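Local structure of mRNA-binding protein PUF3 (Saccharomyces cerevisiae, 3K49) at residues A[24-29]-A[59-64]; A[84-87]-A[93-96]; A[157-162]-A[194-199]. The protein binds the COX17 mRNA 3'-UTR to promote its decay and localizes mitochondrial-protein mRNAs near mitochondria, its Pumilio domain being the RNA-binding part. One frame throughout, in Å; residues are numbered along the deposited sequence.

Contact 1. Residues A[24-29]-A[59-64]; sequences MSLKDI and EVIFNE
I61 points out of helix 55-65 at L26 and I29, and its terminal methyl enters the notch between them. L26 CB lies 3.9 Å from I61 CD1 and I29 CD1 another 3.9 Å from the same I61 CD1, the two approaching that methyl from directions about 80° apart, while the carbonyl oxygen of L26 closes in on it as well. The side chains of L26 and I61 cross at about a right angle, so contact spreads along both: L26 CD1 rests on I61 CG1 at 4.0 Å, and L26 CD2 turns to I61 CD1. I29 meets I61 more obliquely. Its CG1 branch stands between the backbone N and the carbonyl carbon (chi1 80°), and this torsion is what brings CD1 forward from a CB that does not itself face the helix. Shortening I61 to an alanine would probably open a gap between L26 and I29 and leave both without their shared partner on helix 55-65. Beyond this apolar patch, E64 extends toward the loop with CG anti to the backbone N (chi1 -160°), but its carboxylate is held by a hydrogen bond from OE2 to the hydroxyl of S33 rather than by I29. The loop has bracing of its own: S25 N donates to D28 OD2 at 2.8 Å, and D28 N to S25 O at 2.9 Å, fixing the 3-10 turn that presents L26. Helix 40-50 lies against the same patch, with F45, E49 and L50 touching L26 and I46 touching I29. Here the loop at the start of the first Pumilio repeat packs on helix 55-65, near the N-terminal edge of the helical-repeat domain of the PUF family.

Contact 2. Residues A[84-87]-A[93-96]; sequences KFFE and QKNT
F86 and K94 mark the closest approach of the two backbones, their CA atoms 5.8 Å apart, where helix 79-88 passes through a short turn into helix 91-101 and the pair forms a helical hairpin. Four side chains meet in the corner. The lysine runs its aliphatic part along the last turn of the first helix: K94 CG lies 3.7 Å from F85 O, and K94 CD lies 3.4 Å from F86 O. A bend at its third torsion (chi3 -100°) then swings the ammonium round to the same carbonyl, where K94 NZ makes a weak hydrogen bond of 3.5 Å to F86 O. The ring of F86 leans obliquely on this chain, F86 CD2 being 4.0 Å from K94 CG, and on its other contacts reaches V117 and A121 of helix 114-124. F85 meets Q93 instead. There Q93 OE1 sits at the edge of the F85 ring, 4.1 Å from F85 CD2, with the ring and amide planes 87° apart, and a hydrogen bond to S90 N satisfies that oxygen within the turn. Chemically, K94 therefore serves mostly as a hydrocarbon packing against peptide and ring, while its charge, near carbonyls at the C-terminal end of helix 79-88, would probably feel a mildly favourable electrostatic pull although the bond itself is weak.

Contact 3. Residues A[157-162]-A[194-199]; sequences AIETIP and LEFGSS
I158 and E159, which meet F196, belong to a helix end that closes on one polar atom: the carbonyl oxygen of A157 takes I161 N at 3.0 Å and, more weakly, T160 N at 3.3 Å. The backbone of this last turn is the surface on which an aromatic ring lies. E159 CA stands over one face of F196, 4.2 Å from the ring centroid and 23° off the normal, a CH-pi contact displaced toward the rim. I158 O lies over the ring too, 3.7 Å from F196 CD2, so the phenyl group rests on the link between the two residues. Side chains extend this seat at both ends. Near the root of the phenylalanine, I158 CG2 touches F196 CB at 3.8 Å; with CG1 anti to the carbonyl carbon (chi1 -64°), CG2 is left anti to the backbone N, and the longer branch leads away. Near the far end, E159 CG comes within 4.1 Å of F196 CZ.

The helices 150-160 and 186-196 come from successive Pumilio repeats, the fourth and fifth, and their packing follows the PUF solenoid, in which neighbouring repeats stack so that helices of this kind line the concave RNA-binding face. The bound RNA passes about 6 Å from the nearest atom of the contact.

Beyond the ring, the carboxylate of E159 is turned only 29° from the phenyl plane and is engaged by a salt bridge from OE2 to R192 NE, one turn back along the helix that carries F196. R192 also makes a long, weak ion pair with E195, whose OE2 lies 6.2 Å from E159 OE2, and would probably soften the repulsion between these like charges. After F196, G197 leaves the helical path and S198 takes the N-cap position of helix 199-207.

Contacts 1, 2 and 3 follow one another along the chain, each closing before the next opens, within a single PUM-HD domain built of stacked helices. Contact 1 lies at the N-terminal edge, and contact 2 adjoins it with centres 15 Å apart: F62, in the first repeat, packs on F85, Q93 and T96 of the second, so the apolar packing runs on from one repeat to the next. Contact 3 is further along the arc, its centre 25 Å from contact 2 and 39 Å from contact 1, and touches neither. Together they illustrate a solenoid's principle, in which local packing within and between successive repeats builds an extended surface for a single strand of RNA.

Contact 1. Residues A[24-29]-A[59-64]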
ATOM      1  N   MET A  24     -11.433  39.153  -4.502  1.00 85.83           N
ATOM      2  CA  MET A  24     -12.831  38.779  -4.606  1.00 63.21           C
ATOM      3  C   MET A  24     -13.208  37.821  -3.486  1.00 69.54           C
ATOM      4  O   MET A  24     -12.351  37.315  -2.754  1.00 67.21           O
ATOM      5  CB  MET A  24     -13.098  38.107  -5.945  1.00 66.38           C
ATOM      6  CG  MET A  24     -12.646  38.902  -7.151  1.00 72.57           C
ATOM      7  SD  MET A  24     -12.960  37.980  -8.663  1.00 76.57           S
ATOM      8  CE  MET A  24     -14.602  37.344  -8.335  1.00 69.94           C
ATOM      9  N   SER A  25     -14.505  37.582  -3.358  1.00 55.67           N
ATOM     10  CA  SER A  25     -15.002  36.547  -2.474  1.00 62.12           C
ATOM     11  C   SER A  25     -16.155  35.847  -3.174  1.00 58.02           C
ATOM     12  O   SER A  25     -16.572  36.244  -4.260  1.00 58.32           O
ATOM     13  CB  SER A  25     -15.461  37.139  -1.144  1.00 69.31           C
ATOM     14  OG  SER A  25     -16.611  37.951  -1.317  1.00 67.60           O
ATOM     15  N   LEU A  26     -16.679  34.816  -2.535  1.00 44.80           N
ATOM     16  CA  LEU A  26     -17.710  33.983  -3.135  1.00 51.65           C
ATOM     17  C   LEU A  26     -18.958  34.749  -3.566  1.00 61.54           C
ATOM     18  O   LEU A  26     -19.665  34.331  -4.496  1.00 63.17           O
ATOM     19  CB  LEU A  26     -18.067  32.834  -2.188  1.00 59.55           C
ATOM     20  CG  LEU A  26     -16.871  31.900  -1.966  1.00 56.46           C
ATOM     21  CD1 LEU A  26     -17.224  30.735  -1.053  1.00 44.84           C
ATOM     22  CD2 LEU A  26     -16.378  31.405  -3.329  1.00 51.41           C
ATOM     23  N   LYS A  27     -19.221  35.874  -2.906  1.00 54.53           N
ATOM     24  CA  LYS A  27     -20.416  36.652  -3.200  1.00 54.54           C
ATOM     25  C   LYS A  27     -20.268  37.392  -4.523  1.00 49.81           C
ATOM     26  O   LYS A  27     -21.245  37.852  -5.101  1.00 52.84           O
ATOM     27  CB  LYS A  27     -20.717  37.641  -2.068  1.00 59.91           C
ATOM     28  CG  LYS A  27     -19.868  38.905  -2.093  1.00 63.80           C
ATOM     29  CD  LYS A  27     -19.862  39.583  -0.729  1.00 73.35           C
ATOM     30  CE  LYS A  27     -18.905  40.764  -0.689  1.00 73.53           C
ATOM     31  NZ  LYS A  27     -18.283  40.903   0.669  1.00 83.39           N
ATOM     32  N   ASP A  28     -19.040  37.504  -5.003  1.00 50.41           N
ATOM     33  CA  ASP A  28     -18.768  38.236  -6.232  1.00 57.26           C
ATOM     34  C   ASP A  28     -19.042  37.414  -7.494  1.00 63.50           C
ATOM     35  O   ASP A  28     -19.099  37.959  -8.597  1.00 58.89           O
ATOM     36  CB  ASP A  28     -17.317  38.731  -6.229  1.00 63.30           C
ATOM     37  CG  ASP A  28     -17.059  39.776  -5.141  1.00 78.00           C
ATOM     38  OD1 ASP A  28     -17.867  40.724  -5.044  1.00 83.01           O
ATOM     39  OD2 ASP A  28     -16.064  39.652  -4.385  1.00 72.56           O
ATOM     40  N   ILE A  29     -19.217  36.107  -7.334  1.00 49.63           N
ATOM     41  CA  ILE A  29     -19.288  35.226  -8.486  1.00 45.37           C
ATOM     42  C   ILE A  29     -20.640  34.566  -8.634  1.00 50.56           C
ATOM     43  O   ILE A  29     -20.763  33.607  -9.385  1.00 53.32           O
ATOM     44  CB  ILE A  29     -18.192  34.127  -8.432  1.00 56.85           C
ATOM     45  CG1 ILE A  29     -18.602  32.988  -7.489  1.00 50.64           C
ATOM     46  CG2 ILE A  29     -16.855  34.725  -7.990  1.00 57.61           C
ATOM     47  CD1 ILE A  29     -17.460  32.053  -7.135  1.00 53.63           C
ATOM     48  N   GLU A  59     -23.755  28.267   1.223  1.00 39.59           N
ATOM     49  CA  GLU A  59     -25.090  27.960   0.705  1.00 45.52           C
ATOM     50  C   GLU A  59     -25.277  28.512  -0.688  1.00 43.71           C
ATOM     51  O   GLU A  59     -25.792  27.832  -1.568  1.00 41.91           O
ATOM     52  CB  GLU A  59     -26.197  28.529   1.601  1.00 38.99           C
ATOM     53  CG  GLU A  59     -26.375  27.813   2.939  1.00 57.33           C
ATOM     54  CD  GLU A  59     -27.254  28.605   3.911  1.00 73.35           C
ATOM     55  OE1 GLU A  59     -28.428  28.904   3.565  1.00 71.83           O
ATOM     56  OE2 GLU A  59     -26.757  28.932   5.015  1.00 65.90           O
ATOM     57  N   VAL A  60     -24.847  29.748  -0.888  1.00 37.00           N
ATOM     58  CA  VAL A  60     -25.112  30.417  -2.157  1.00 51.22           C
ATOM     59  C   VAL A  60     -24.397  29.731  -3.304  1.00 43.22           C
ATOM     60  O   VAL A  60     -24.982  29.538  -4.372  1.00 50.50           O
ATOM     61  CB  VAL A  60     -24.808  31.937  -2.114  1.00 41.56           C
ATOM     62  CG1 VAL A  60     -24.790  32.515  -3.508  1.00 41.42           C
ATOM     63  CG2 VAL A  60     -25.852  32.642  -1.259  1.00 36.83           C
ATOM     64  N   ILE A  61     -23.138  29.365  -3.083  1.00 40.07           N
ATOM     65  CA  ILE A  61     -22.393  28.577  -4.064  1.00 44.73           C
ATOM     66  C   ILE A  61     -23.050  27.220  -4.292  1.00 43.77           C
ATOM     67  O   ILE A  61     -23.280  26.823  -5.430  1.00 42.08           O
ATOM     68  CB  ILE A  61     -20.946  28.332  -3.629  1.00 51.09           C
ATOM     69  CG1 ILE A  61     -20.238  29.662  -3.378  1.00 57.72           C
ATOM     70  CG2 ILE A  61     -20.214  27.542  -4.705  1.00 45.23           C
ATOM     71  CD1 ILE A  61     -19.984  30.468  -4.643  1.00 52.39           C
ATOM     72  N   PHE A  62     -23.367  26.520  -3.207  1.00 39.90           N
ATOM     73  CA  PHE A  62     -23.926  25.172  -3.317  1.00 43.71           C
ATOM     74  C   PHE A  62     -25.261  25.133  -4.045  1.00 48.75           C
ATOM     75  O   PHE A  62     -25.457  24.316  -4.942  1.00 51.49           O
ATOM     76  CB  PHE A  62     -24.088  24.520  -1.946  1.00 42.69           C
ATOM     77  CG  PHE A  62     -24.655  23.125  -2.000  1.00 44.04           C
ATOM     78  CD1 PHE A  62     -26.023  22.911  -1.911  1.00 43.35           C
ATOM     79  CD2 PHE A  62     -23.808  22.020  -2.132  1.00 53.38           C
ATOM     80  CE1 PHE A  62     -26.547  21.625  -1.961  1.00 48.13           C
ATOM     81  CE2 PHE A  62     -24.315  20.723  -2.171  1.00 39.82           C
ATOM     82  CZ  PHE A  62     -25.688  20.524  -2.089  1.00 46.98           C
ATOM     83  N   ASN A  63     -26.189  25.995  -3.650  1.00 47.16           N
ATOM     84  CA  ASN A  63     -27.520  25.979  -4.254  1.00 52.51           C
ATOM     85  C   ASN A  63     -27.461  26.352  -5.732  1.00 55.57           C
ATOM     86  O   ASN A  63     -28.381  26.072  -6.505  1.00 55.06           O
ATOM     87  CB  ASN A  63     -28.485  26.880  -3.477  1.00 40.17           C
ATOM     88  CG  ASN A  63     -28.678  26.414  -2.042  1.00 61.57           C
ATOM     89  OD1 ASN A  63     -28.314  25.286  -1.692  1.00 61.82           O
ATOM     90  ND2 ASN A  63     -29.242  27.278  -1.200  1.00 56.74           N
ATOM     91  N   GLU A  64     -26.348  26.958  -6.121  1.00 42.61           N
ATOM     92  CA  GLU A  64     -26.128  27.318  -7.504  1.00 42.52           C
ATOM     93  C   GLU A  64     -25.566  26.158  -8.340  1.00 52.74           C
ATOM     94  O   GLU A  64     -25.944  25.985  -9.496  1.00 55.33           O
ATOM     95  CB  GLU A  64     -25.181  28.516  -7.576  1.00 46.80           C
ATOM     96  CG  GLU A  64     -25.236  29.283  -8.884  1.00 52.38           C
ATOM     97  CD  GLU A  64     -24.019  30.173  -9.081  1.00 60.84           C
ATOM     98  OE1 GLU A  64     -23.463  30.204 -10.211  1.00 62.86           O
ATOM     99  OE2 GLU A  64     -23.614  30.829  -8.094  1.00 54.71           O
TER

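Contact 2. Residues A[84-87]-A[93-96]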
ATOM      1  N   LYS A  84     -14.786  19.497  -1.406  1.00 31.45           N
ATOM      2  CA  LYS A  84     -14.778  20.473  -0.314  1.00 35.91           C
ATOM      3  C   LYS A  84     -16.149  20.583   0.310  1.00 35.35           C
ATOM      4  O   LYS A  84     -16.273  20.906   1.477  1.00 36.47           O
ATOM      5  CB  LYS A  84     -14.283  21.853  -0.742  1.00 35.69           C
ATOM      6  CG  LYS A  84     -12.797  21.941  -1.000  1.00 35.34           C
ATOM      7  CD  LYS A  84     -12.009  21.786   0.267  1.00 41.60           C
ATOM      8  CE  LYS A  84     -10.607  21.321  -0.065  1.00 60.06           C
ATOM      9  NZ  LYS A  84     -10.639  20.231  -1.101  1.00 51.91           N
ATOM     10  N   PHE A  85     -17.189  20.302  -0.452  1.00 32.73           N
ATOM     11  CA  PHE A  85     -18.507  20.305   0.159  1.00 35.14           C
ATOM     12  C   PHE A  85     -18.731  19.123   1.112  1.00 42.34           C
ATOM     13  O   PHE A  85     -19.550  19.222   2.035  1.00 38.42           O
ATOM     14  CB  PHE A  85     -19.612  20.455  -0.890  1.00 27.40           C
ATOM     15  CG  PHE A  85     -19.881  21.893  -1.252  1.00 46.52           C
ATOM     16  CD1 PHE A  85     -19.459  22.413  -2.471  1.00 41.62           C
ATOM     17  CD2 PHE A  85     -20.522  22.741  -0.345  1.00 41.99           C
ATOM     18  CE1 PHE A  85     -19.681  23.748  -2.795  1.00 41.54           C
ATOM     19  CE2 PHE A  85     -20.754  24.073  -0.655  1.00 37.22           C
ATOM     20  CZ  PHE A  85     -20.335  24.581  -1.887  1.00 36.30           C
ATOM     21  N   PHE A  86     -18.012  18.012   0.906  1.00 34.56           N
ATOM     22  CA  PHE A  86     -18.072  16.915   1.880  1.00 37.85           C
ATOM     23  C   PHE A  86     -17.242  17.249   3.129  1.00 31.82           C
ATOM     24  O   PHE A  86     -17.593  16.892   4.245  1.00 35.25           O
ATOM     25  CB  PHE A  86     -17.644  15.564   1.274  1.00 32.37           C
ATOM     26  CG  PHE A  86     -18.706  14.913   0.417  1.00 39.53           C
ATOM     27  CD1 PHE A  86     -18.561  14.840  -0.971  1.00 33.24           C
ATOM     28  CD2 PHE A  86     -19.852  14.379   1.001  1.00 33.08           C
ATOM     29  CE1 PHE A  86     -19.540  14.240  -1.755  1.00 37.00           C
ATOM     30  CE2 PHE A  86     -20.844  13.782   0.224  1.00 34.85           C
ATOM     31  CZ  PHE A  86     -20.688  13.704  -1.150  1.00 39.14           C
ATOM     32  N   GLU A  87     -16.139  17.947   2.923  1.00 34.43           N
ATOM     33  CA  GLU A  87     -15.267  18.366   4.001  1.00 35.18           C
ATOM     34  C   GLU A  87     -15.820  19.565   4.826  1.00 47.64           C
ATOM     35  O   GLU A  87     -15.756  19.582   6.065  1.00 45.09           O
ATOM     36  CB  GLU A  87     -13.905  18.715   3.403  1.00 43.54           C
ATOM     37  CG  GLU A  87     -12.792  18.969   4.397  1.00 50.86           C
ATOM     38  CD  GLU A  87     -11.427  19.037   3.720  1.00 68.71           C
ATOM     39  OE1 GLU A  87     -10.409  19.183   4.428  1.00 68.74           O
ATOM     40  OE2 GLU A  87     -11.373  18.948   2.472  1.00 68.45           O
ATOM     41  N   GLN A  93     -26.353  19.607   3.032  1.00 43.64           N
ATOM     42  CA  GLN A  93     -25.645  19.654   1.746  1.00 41.00           C
ATOM     43  C   GLN A  93     -25.020  18.307   1.380  1.00 44.47           C
ATOM     44  O   GLN A  93     -25.104  17.853   0.246  1.00 40.79           O
ATOM     45  CB  GLN A  93     -24.598  20.770   1.746  1.00 35.76           C
ATOM     46  CG  GLN A  93     -25.243  22.138   1.601  1.00 44.99           C
ATOM     47  CD  GLN A  93     -24.372  23.283   2.058  1.00 40.20           C
ATOM     48  OE1 GLN A  93     -23.305  23.089   2.638  1.00 49.34           O
ATOM     49  NE2 GLN A  93     -24.834  24.492   1.806  1.00 49.88           N
ATOM     50  N   LYS A  94     -24.396  17.672   2.358  1.00 44.68           N
ATOM     51  CA  LYS A  94     -23.849  16.355   2.164  1.00 38.32           C
ATOM     52  C   LYS A  94     -24.944  15.361   1.752  1.00 38.10           C
ATOM     53  O   LYS A  94     -24.764  14.630   0.785  1.00 44.05           O
ATOM     54  CB  LYS A  94     -23.085  15.913   3.421  1.00 35.64           C
ATOM     55  CG  LYS A  94     -21.800  16.707   3.628  1.00 39.34           C
ATOM     56  CD  LYS A  94     -20.893  16.095   4.671  1.00 30.33           C
ATOM     57  CE  LYS A  94     -21.000  16.783   6.012  1.00 53.81           C
ATOM     58  NZ  LYS A  94     -19.807  16.471   6.876  1.00 47.36           N
ATOM     59  N   ASN A  95     -26.077  15.362   2.456  1.00 40.19           N
ATOM     60  CA  ASN A  95     -27.196  14.473   2.136  1.00 40.41           C
ATOM     61  C   ASN A  95     -27.671  14.657   0.701  1.00 49.05           C
ATOM     62  O   ASN A  95     -28.020  13.701   0.013  1.00 57.04           O
ATOM     63  CB  ASN A  95     -28.375  14.699   3.084  1.00 39.04           C
ATOM     64  CG  ASN A  95     -28.070  14.296   4.515  1.00 56.49           C
ATOM     65  OD1 ASN A  95     -27.065  13.628   4.789  1.00 51.68           O
ATOM     66  ND2 ASN A  95     -28.939  14.704   5.443  1.00 55.57           N
ATOM     67  N   THR A  96     -27.672  15.899   0.249  1.00 41.52           N
ATOM     68  CA  THR A  96     -28.142  16.218  -1.086  1.00 44.66           C
ATOM     69  C   THR A  96     -27.246  15.634  -2.169  1.00 42.37           C
ATOM     70  O   THR A  96     -27.734  15.141  -3.182  1.00 44.15           O
ATOM     71  CB  THR A  96     -28.257  17.743  -1.268  1.00 42.98           C
ATOM     72  OG1 THR A  96     -29.330  18.235  -0.453  1.00 46.49           O
ATOM     73  CG2 THR A  96     -28.504  18.106  -2.730  1.00 40.09           C
TER

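Contact 3. Residues A[157-162]-A[194-199]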
ATOM      1  N   ALA A 157     -13.695   1.680   0.925  1.00 35.06           N
ATOM      2  CA  ALA A 157     -14.847   1.026   1.544  1.00 38.91           C
ATOM      3  C   ALA A 157     -14.419   0.064   2.666  1.00 42.02           C
ATOM      4  O   ALA A 157     -15.007   0.046   3.758  1.00 35.14           O
ATOM      5  CB  ALA A 157     -15.686   0.316   0.514  1.00 38.07           C
ATOM      6  N   ILE A 158     -13.381  -0.720   2.421  1.00 35.58           N
ATOM      7  CA  ILE A 158     -12.888  -1.610   3.483  1.00 45.30           C
ATOM      8  C   ILE A 158     -12.360  -0.842   4.713  1.00 44.87           C
ATOM      9  O   ILE A 158     -12.511  -1.291   5.848  1.00 38.19           O
ATOM     10  CB  ILE A 158     -11.799  -2.575   2.964  1.00 42.56           C
ATOM     11  CG1 ILE A 158     -12.386  -3.515   1.914  1.00 34.90           C
ATOM     12  CG2 ILE A 158     -11.194  -3.363   4.111  1.00 35.15           C
ATOM     13  CD1 ILE A 158     -11.378  -4.119   1.040  1.00 30.76           C
ATOM     14  N   GLU A 159     -11.753   0.319   4.476  1.00 49.41           N
ATOM     15  CA  GLU A 159     -11.195   1.137   5.545  1.00 45.52           C
ATOM     16  C   GLU A 159     -12.259   1.862   6.366  1.00 49.35           C
ATOM     17  O   GLU A 159     -12.061   2.113   7.561  1.00 46.05           O
ATOM     18  CB  GLU A 159     -10.203   2.153   4.966  1.00 38.18           C
ATOM     19  CG  GLU A 159      -8.930   1.511   4.454  1.00 46.63           C
ATOM     20  CD  GLU A 159      -8.191   2.394   3.484  1.00 63.15           C
ATOM     21  OE1 GLU A 159      -8.450   3.619   3.491  1.00 65.20           O
ATOM     22  OE2 GLU A 159      -7.363   1.858   2.710  1.00 54.92           O
ATOM     23  N   THR A 160     -13.380   2.194   5.729  1.00 40.06           N
ATOM     24  CA  THR A 160     -14.399   3.045   6.362  1.00 35.89           C
ATOM     25  C   THR A 160     -15.629   2.284   6.869  1.00 46.67           C
ATOM     26  O   THR A 160     -16.419   2.829   7.648  1.00 39.19           O
ATOM     27  CB  THR A 160     -14.885   4.175   5.403  1.00 42.75           C
ATOM     28  OG1 THR A 160     -15.525   3.595   4.251  1.00 35.30           O
ATOM     29  CG2 THR A 160     -13.717   5.072   4.953  1.00 33.29           C
ATOM     30  N   ILE A 161     -15.809   1.040   6.423  1.00 45.16           N
ATOM     31  CA  ILE A 161     -17.003   0.280   6.801  1.00 42.58           C
ATOM     32  C   ILE A 161     -16.615  -1.024   7.481  1.00 40.05           C
ATOM     33  O   ILE A 161     -15.690  -1.694   7.034  1.00 49.39           O
ATOM     34  CB  ILE A 161     -17.915  -0.012   5.587  1.00 36.82           C
ATOM     35  CG1 ILE A 161     -18.275   1.280   4.864  1.00 36.81           C
ATOM     36  CG2 ILE A 161     -19.179  -0.740   6.026  1.00 35.39           C
ATOM     37  CD1 ILE A 161     -18.843   1.071   3.457  1.00 39.23           C
ATOM     38  N   PRO A 162     -17.300  -1.372   8.589  1.00 53.44           N
ATOM     39  CA  PRO A 162     -17.022  -2.618   9.312  1.00 48.92           C
ATOM     40  C   PRO A 162     -17.275  -3.821   8.423  1.00 49.08           C
ATOM     41  O   PRO A 162     -18.371  -3.964   7.877  1.00 41.26           O
ATOM     42  CB  PRO A 162     -18.037  -2.588  10.456  1.00 53.40           C
ATOM     43  CG  PRO A 162     -18.301  -1.130  10.675  1.00 48.43           C
ATOM     44  CD  PRO A 162     -18.295  -0.545   9.295  1.00 44.49           C
ATOM     45  N   LEU A 194      -7.085  -8.608   4.853  1.00 39.51           N
ATOM     46  CA  LEU A 194      -6.379  -9.210   5.977  1.00 38.76           C
ATOM     47  C   LEU A 194      -6.328  -8.278   7.187  1.00 49.18           C
ATOM     48  O   LEU A 194      -6.638  -8.704   8.289  1.00 45.41           O
ATOM     49  CB  LEU A 194      -4.976  -9.631   5.569  1.00 39.63           C
ATOM     50  CG  LEU A 194      -4.911 -10.800   4.581  1.00 41.77           C
ATOM     51  CD1 LEU A 194      -3.475 -11.018   4.145  1.00 36.73           C
ATOM     52  CD2 LEU A 194      -5.490 -12.062   5.200  1.00 35.08           C
ATOM     53  N   GLU A 195      -5.964  -7.010   6.975  1.00 42.40           N
ATOM     54  CA  GLU A 195      -5.823  -6.051   8.067  1.00 47.79           C
ATOM     55  C   GLU A 195      -7.141  -5.820   8.813  1.00 47.74           C
ATOM     56  O   GLU A 195      -7.169  -5.814  10.040  1.00 48.39           O
ATOM     57  CB  GLU A 195      -5.266  -4.714   7.560  1.00 45.83           C
ATOM     58  CG  GLU A 195      -5.110  -3.668   8.680  1.00 49.51           C
ATOM     59  CD  GLU A 195      -5.061  -2.215   8.179  1.00 61.75           C
ATOM     60  OE1 GLU A 195      -5.187  -1.280   9.012  1.00 58.91           O
ATOM     61  OE2 GLU A 195      -4.908  -2.005   6.957  1.00 62.16           O
ATOM     62  N   PHE A 196      -8.225  -5.670   8.057  1.00 43.20           N
ATOM     63  CA  PHE A 196      -9.528  -5.302   8.595  1.00 41.05           C
ATOM     64  C   PHE A 196     -10.487  -6.467   8.758  1.00 39.65           C
ATOM     65  O   PHE A 196     -11.573  -6.299   9.310  1.00 47.70           O
ATOM     66  CB  PHE A 196     -10.191  -4.241   7.691  1.00 39.13           C
ATOM     67  CG  PHE A 196      -9.580  -2.864   7.816  1.00 35.13           C
ATOM     68  CD1 PHE A 196      -8.409  -2.542   7.147  1.00 35.29           C
ATOM     69  CD2 PHE A 196     -10.167  -1.902   8.608  1.00 34.45           C
ATOM     70  CE1 PHE A 196      -7.835  -1.282   7.272  1.00 40.94           C
ATOM     71  CE2 PHE A 196      -9.606  -0.629   8.722  1.00 39.03           C
ATOM     72  CZ  PHE A 196      -8.439  -0.321   8.055  1.00 29.88           C
ATOM     73  N   GLY A 197     -10.108  -7.642   8.262  1.00 48.49           N
ATOM     74  CA  GLY A 197     -10.995  -8.796   8.274  1.00 35.65           C
ATOM     75  C   GLY A 197     -11.105  -9.476   9.630  1.00 48.79           C
ATOM     76  O   GLY A 197     -10.209  -9.368  10.479  1.00 37.55           O
ATOM     77  N   SER A 198     -12.219 -10.177   9.829  1.00 48.10           N
ATOM     78  CA  SER A 198     -12.395 -11.043  10.993  1.00 48.96           C
ATOM     79  C   SER A 198     -11.407 -12.208  10.910  1.00 60.80           C
ATOM     80  O   SER A 198     -10.873 -12.517   9.833  1.00 51.23           O
ATOM     81  CB  SER A 198     -13.826 -11.595  11.045  1.00 56.26           C
ATOM     82  OG  SER A 198     -14.041 -12.572  10.026  1.00 54.33           O
ATOM     83  N   SER A 199     -11.182 -12.868  12.042  1.00 53.56           N
ATOM     84  CA  SER A 199     -10.299 -14.033  12.081  1.00 59.73           C
ATOM     85  C   SER A 199     -10.696 -15.084  11.045  1.00 59.76           C
ATOM     86  O   SER A 199      -9.843 -15.763  10.481  1.00 59.73           O
ATOM     87  CB  SER A 199     -10.283 -14.658  13.472  1.00 55.85           C
ATOM     88  OG  SER A 199      -9.630 -15.913  13.429  1.00 88.80           O
TER